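Local coordinates for CRISPR-associated protein, Cse1 family (Acidimicrobium ferrooxidans, PDB 4H3T), which probably serves as the large subunit of a type I-E CRISPR Cascade surveillance complex, helping it to recognise and engage invading DNA, at residues D232-A236 against W237-P241; F369-M372 against S373-L376; G517-R520 against F521-M524. The protein carries 1 engineered substitution. All coordinates share one frame; numbering follows the deposited sequence.

Contact 1 of 3, residues D232-A236 against W237-P241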
# COMPACT_ATOMS: atom_id res chain seq x y z
N ASP A 232 -12.45 1.55 24.93
CA ASP A 232 -11.29 2.21 25.54
C ASP A 232 -10.15 2.49 24.57
O ASP A 232 -9.13 3.00 25.00
CB ASP A 232 -10.72 1.35 26.68
CG ASP A 232 -11.71 1.06 27.78
OD1 ASP A 232 -12.41 2.01 28.22
OD2 ASP A 232 -11.79 -0.12 28.21
N ASP A 233 -10.29 2.16 23.30
CA ASP A 233 -9.21 2.36 22.31
C ASP A 233 -9.36 3.75 21.69
O ASP A 233 -10.24 3.96 20.88
CB ASP A 233 -9.26 1.25 21.25
CG ASP A 233 -8.45 1.54 20.00
OD1 ASP A 233 -7.33 2.11 20.13
OD2 ASP A 233 -8.93 1.19 18.91
N VAL A 234 -8.56 4.72 22.14
CA VAL A 234 -8.77 6.09 21.71
C VAL A 234 -7.58 6.62 20.85
O VAL A 234 -6.43 6.25 21.02
CB VAL A 234 -9.10 7.04 22.92
CG1 VAL A 234 -10.29 6.51 23.71
CG2 VAL A 234 -7.91 7.27 23.84
N PRO A 235 -7.88 7.53 19.94
CA PRO A 235 -6.84 8.08 19.07
C PRO A 235 -5.98 9.13 19.79
O PRO A 235 -6.32 9.59 20.88
CB PRO A 235 -7.65 8.70 17.94
CG PRO A 235 -8.91 9.09 18.56
CD PRO A 235 -9.21 8.07 19.57
N ALA A 236 -4.90 9.53 19.14
CA ALA A 236 -3.90 10.42 19.68
C ALA A 236 -4.47 11.76 20.21
O ALA A 236 -4.01 12.22 21.26
CB ALA A 236 -2.80 10.68 18.66
N TRP A 237 -5.43 12.33 19.50
CA TRP A 237 -6.04 13.62 19.88
C TRP A 237 -6.99 13.50 21.07
O TRP A 237 -7.35 14.53 21.58
CB TRP A 237 -6.76 14.32 18.71
CG TRP A 237 -7.86 13.52 18.13
CD1 TRP A 237 -9.11 13.30 18.66
CD2 TRP A 237 -7.75 12.67 16.99
NE1 TRP A 237 -9.82 12.49 17.83
CE2 TRP A 237 -8.98 12.03 16.82
CE3 TRP A 237 -6.74 12.44 16.05
CZ2 TRP A 237 -9.22 11.14 15.79
CZ3 TRP A 237 -6.98 11.55 15.02
CH2 TRP A 237 -8.24 10.96 14.87
N GLU A 238 -7.34 12.29 21.54
CA GLU A 238 -8.10 12.12 22.77
C GLU A 238 -7.16 11.84 23.89
O GLU A 238 -7.56 11.88 25.02
CB GLU A 238 -9.14 10.97 22.67
CG GLU A 238 -10.24 11.30 21.69
CD GLU A 238 -11.39 10.33 21.76
OE1 GLU A 238 -11.67 9.81 22.86
OE2 GLU A 238 -12.02 10.08 20.71
N ARG A 239 -5.91 11.52 23.60
CA ARG A 239 -4.94 11.24 24.67
C ARG A 239 -4.26 12.55 25.10
O ARG A 239 -4.38 13.59 24.45
CB ARG A 239 -3.92 10.20 24.14
CG ARG A 239 -4.61 8.89 23.75
CD ARG A 239 -3.80 8.03 22.74
NE ARG A 239 -3.11 6.98 23.47
CZ ARG A 239 -3.57 5.76 23.71
NH1 ARG A 239 -2.86 4.91 24.43
NH2 ARG A 239 -4.72 5.36 23.19
N ASP A 240 -3.60 12.51 26.22
CA ASP A 240 -2.80 13.65 26.65
C ASP A 240 -1.76 13.99 25.57
O ASP A 240 -1.18 13.07 24.98
CB ASP A 240 -2.04 13.34 27.93
CG ASP A 240 -2.88 13.16 29.16
OD1 ASP A 240 -4.03 13.65 29.17
OD2 ASP A 240 -2.41 12.51 30.10
N PRO A 241 -1.55 15.28 25.32
CA PRO A 241 -0.54 15.66 24.34
C PRO A 241 0.83 15.13 24.75
O PRO A 241 1.14 15.05 25.94
CB PRO A 241 -0.56 17.21 24.37
CG PRO A 241 -1.31 17.56 25.60
CD PRO A 241 -2.19 16.46 25.95
O HOH W 1 -1.47 12.19 22.26

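Contact 2 of 3, residues F369-M372 against S373-L376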
# COMPACT_ATOMS: atom_id res chain seq x y z
N PHE A 369 13.78 1.07 1.64
CA PHE A 369 14.74 2.09 2.03
C PHE A 369 16.15 1.63 1.82
O PHE A 369 16.43 0.44 1.93
CB PHE A 369 14.58 2.47 3.52
CG PHE A 369 13.28 3.14 3.78
CD1 PHE A 369 13.19 4.53 3.81
CD2 PHE A 369 12.11 2.39 3.92
CE1 PHE A 369 11.95 5.16 3.96
CE2 PHE A 369 10.88 3.02 4.06
CZ PHE A 369 10.80 4.40 4.08
N GLY A 370 17.02 2.58 1.55
CA GLY A 370 18.46 2.36 1.43
C GLY A 370 19.23 3.25 2.39
O GLY A 370 18.64 4.05 3.15
N ASN A 371 20.56 3.11 2.35
CA ASN A 371 21.50 3.91 3.14
C ASN A 371 21.13 3.96 4.63
O ASN A 371 20.88 5.04 5.19
CB ASN A 371 21.59 5.31 2.54
CG ASN A 371 21.95 5.26 1.07
OD1 ASN A 371 21.16 5.61 0.19
ND2 ASN A 371 23.10 4.73 0.78
N MSE A 372 21.05 2.76 5.26
CA MSE A 372 20.74 2.59 6.68
C MSE A 372 19.36 3.27 7.01
O MSE A 372 19.24 4.09 7.92
CB MSE A 372 21.87 3.18 7.56
CG MSE A 372 23.23 2.39 7.45
SE MSE A 372 23.03 0.61 8.28
CE MSE A 372 22.89 -0.48 6.70
N SER A 373 18.38 2.96 6.18
CA SER A 373 17.00 3.39 6.33
C SER A 373 16.81 4.92 6.25
O SER A 373 15.81 5.44 6.74
CB SER A 373 16.42 2.85 7.64
OG SER A 373 16.27 1.45 7.51
N THR A 374 17.73 5.63 5.60
CA THR A 374 17.66 7.09 5.46
C THR A 374 16.99 7.48 4.15
O THR A 374 16.38 8.53 4.14
CB THR A 374 19.05 7.75 5.54
OG1 THR A 374 19.90 7.23 4.53
CG2 THR A 374 19.68 7.61 6.92
N THR A 375 17.12 6.69 3.05
CA THR A 375 16.56 7.10 1.75
C THR A 375 15.48 6.14 1.26
O THR A 375 15.67 4.92 1.31
CB THR A 375 17.68 7.20 0.70
OG1 THR A 375 18.23 5.90 0.49
CG2 THR A 375 18.80 8.20 1.12
N LEU A 376 14.37 6.69 0.79
CA LEU A 376 13.29 5.90 0.20
C LEU A 376 13.73 5.52 -1.18
O LEU A 376 13.89 6.41 -2.03
CB LEU A 376 12.00 6.73 0.17
CG LEU A 376 10.79 6.04 -0.47
CD1 LEU A 376 10.31 4.87 0.39
CD2 LEU A 376 9.67 7.07 -0.73
O HOH W 2 18.43 0.66 4.37

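Contact 3 of 3, residues G517-R520 against F521-M524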
# COMPACT_ATOMS: atom_id res chain seq x y z
N GLY A 517 15.78 -21.56 -31.02
CA GLY A 517 15.08 -20.72 -30.07
C GLY A 517 13.57 -20.83 -30.15
O GLY A 517 12.92 -21.05 -29.14
N GLU A 518 13.03 -20.74 -31.36
CA GLU A 518 11.59 -20.88 -31.57
C GLU A 518 11.12 -22.28 -31.13
O GLU A 518 10.06 -22.40 -30.50
CB GLU A 518 11.18 -20.62 -33.04
CG GLU A 518 9.65 -20.60 -33.21
CD GLU A 518 9.06 -20.17 -34.54
OE1 GLU A 518 7.81 -20.09 -34.62
OE2 GLU A 518 9.83 -19.95 -35.50
N ASP A 519 11.89 -23.33 -31.45
CA ASP A 519 11.51 -24.72 -31.09
C ASP A 519 11.47 -24.90 -29.58
O ASP A 519 10.51 -25.45 -29.07
CB ASP A 519 12.48 -25.72 -31.73
CG ASP A 519 12.08 -27.17 -31.47
OD1 ASP A 519 10.95 -27.55 -31.82
OD2 ASP A 519 12.82 -27.86 -30.78
N ARG A 520 12.49 -24.39 -28.87
CA ARG A 520 12.55 -24.45 -27.41
C ARG A 520 11.39 -23.65 -26.78
O ARG A 520 10.79 -24.11 -25.85
CB ARG A 520 13.89 -23.92 -26.91
CG ARG A 520 15.08 -24.83 -27.26
CD ARG A 520 16.40 -24.10 -27.12
NE ARG A 520 17.51 -25.03 -27.25
CZ ARG A 520 18.81 -24.75 -27.15
NH1 ARG A 520 19.22 -23.50 -27.00
NH2 ARG A 520 19.71 -25.73 -27.18
N PHE A 521 11.13 -22.46 -27.28
CA PHE A 521 10.01 -21.59 -26.83
C PHE A 521 8.67 -22.34 -26.99
O PHE A 521 7.87 -22.46 -26.05
CB PHE A 521 10.02 -20.25 -27.63
CG PHE A 521 8.70 -19.51 -27.77
CD1 PHE A 521 8.11 -18.92 -26.67
CD2 PHE A 521 8.00 -19.53 -28.97
CE1 PHE A 521 6.87 -18.31 -26.77
CE2 PHE A 521 6.78 -18.87 -29.08
CZ PHE A 521 6.21 -18.30 -27.97
N ARG A 522 8.45 -22.86 -28.17
CA ARG A 522 7.18 -23.53 -28.48
C ARG A 522 6.99 -24.83 -27.62
O ARG A 522 5.86 -25.09 -27.16
CB ARG A 522 7.08 -23.81 -30.00
CG ARG A 522 5.77 -24.38 -30.49
CD ARG A 522 5.89 -25.07 -31.85
NE ARG A 522 6.26 -26.49 -31.68
CZ ARG A 522 7.43 -27.06 -32.01
NH1 ARG A 522 8.40 -26.34 -32.58
NH2 ARG A 522 7.62 -28.35 -31.78
N ARG A 523 8.06 -25.61 -27.37
CA ARG A 523 7.95 -26.82 -26.55
C ARG A 523 7.66 -26.45 -25.08
O ARG A 523 6.88 -27.12 -24.42
CB ARG A 523 9.23 -27.72 -26.62
CG ARG A 523 9.39 -28.48 -27.95
CD ARG A 523 10.68 -29.40 -28.10
NE ARG A 523 11.66 -29.14 -27.02
CZ ARG A 523 12.86 -28.55 -27.13
NH1 ARG A 523 13.34 -28.17 -28.31
NH2 ARG A 523 13.61 -28.36 -26.05
N MSE A 524 8.34 -25.44 -24.56
CA MSE A 524 8.12 -25.02 -23.18
C MSE A 524 6.70 -24.49 -23.00
O MSE A 524 6.02 -24.84 -22.05
CB MSE A 524 9.12 -23.98 -22.74
CG MSE A 524 8.85 -23.56 -21.30
SE MSE A 524 10.19 -22.58 -20.29
CE MSE A 524 8.86 -22.35 -18.78

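Contact 1 of 3, residues D232-A236 against W237-P241
R239 reaches back along the chain and donates from NH2 to the backbone O of V234 at 2.9 Å, the oxygen lying close to the guanidinium plane. The bend at its third torsion (chi3 99°) brings the edge of the guanidinium to V234 O, while CG and CD pass P235 O. NH1 meanwhile forms a salt bridge with D252, so the guanidinium ties the start of this turn to a later part of the chain. Backbone bonds close the turn itself: E238 N meets P235 O at 3.0 Å, and R239 N meets A236 O at 3.1 Å. A water molecule extends the turn by donating to both A236 O and D240 O.

P235 lays CB and CG over one face of the W237 indole, with CB 3.7 Å from the centroid of the six-membered ring, a CH-pi contact. The indole can fold back there because its CG sits between the backbone N and carbonyl carbon (chi1 59°), and Y94 accounts for NE1. E238 also runs past the P235 ring, OE2 coming 3.6 Å from P235 CD; this carboxylate is held by R66 and Y94. V234 CG2 rests on the aliphatic part of R239. The arrangement is two overlapping type I beta turns, P235-E238 and A236-R239, with the proline laid over the tryptophan and the side chains of V234, P235 and W237 touching helix 52-68.

Contact 2 of 3, residues F369-M372 against S373-L376
F369 and L376 face each other beside the turn of a beta hairpin, a local contact at the surface end of strands 359-370 and 375-387, within a three-stranded antiparallel sheet. They form a non-hydrogen-bonded pair, and L376 sets CD1 over one face of the phenyl ring, toward its rim, 4.1 Å from the ring centroid. The leucine achieves this with CG anti to the backbone N (chi1 178°). F369 CA also makes a CH...O contact with T375 O.

The next pair, G370 and T375, is hydrogen-bonded. G370 N gives a nearly straight bond of 2.7 Å to T375 O, while T375 N returns one of 3.0 Å to G370 O. T374 N adds a weak bond to the same carbonyl, so two consecutive residues of the second segment face one glycine. At the tip, T374 N bonds N371 O, and T374 OG1 donates to that oxygen too, at a distance shorter than expected and doubtful in detail. N371 OD1 lies 3.0 Å from T375 OG1, whose stronger partner is D377. A water accepts from S373 N and donates weakly to F369 O. Outside the hairpin, S373 pairs through its backbone with A173, and T374 O takes hydroxyls from S172 and S174. Together these features make a type I' turn, N371 to T374, running into a classic beta bulge in which T374 and T375 both face G370.

Contact 3 of 3, residues G517-R520 against F521-M524
D519 is shared by two arginines one turn further along helix 511-532, and this salt-bridge network occupies the outer, looser side of the contact. Its carboxylate projects with CG anti to the backbone N (chi1 -176°), and each oxygen takes one partner. R522 NH1 approaches OD1 on its anti side at 2.9 Å, tilted from the guanidinium plane, while R523 NH1 lies a doubtfully short 2.5 Å from OD2, coming from above the carboxylate plane although OD2 sits in the plane of the guanidinium. The carboxylate is turned 47° from the R522 guanidinium and 56° from that of R523, so neither pairing is the flat, two-pronged kind. Two positive groups around one carboxylate would be expected to favour its ionised form. R522 and R523 are exposed, as is E518, which extends away from the turn and touches L503.

The backbone beneath is a regular alpha helix with successive i to i+4 bonds: F521 N to G517 O at 2.9 Å and M524 N to R520 O at 3.1 Å belong to the series. On the inner side of the helix the packing tightens. F521 is buried, and its ring turns away from this segment to meet A495 and A499 of helix 481-504, A415 of helix 397-415 and V419. In the conformer given, selenomethionine M524 touches H411, Q414 and A415. R520 stretches out nearly straight, packing on Y418 and donating from NH2 to the backbone O of H438. R523 lies alongside it, one face of its guanidinium over R520 CA and its NH1 3.9 Å from R520 CG.

The three contacts follow one another in the chain and do not touch. Contacts 1 and 2 are the nearer pair, with centres about 31 Å apart and nearest atoms about 21 Å apart. Contact 3, on the helix 511-532, is remote from both: its centre is about 43 Å from that of contact 2 and about 63 Å from that of contact 1, and contacts 1 and 3 lie on opposite sides of the chain's centre. Thus a loop turn, a hairpin tip and a late helix sample separate parts of an elongated molecule. A glycerol, probably from crystallisation, lies about 4 Å from the W237 side chain in contact 1.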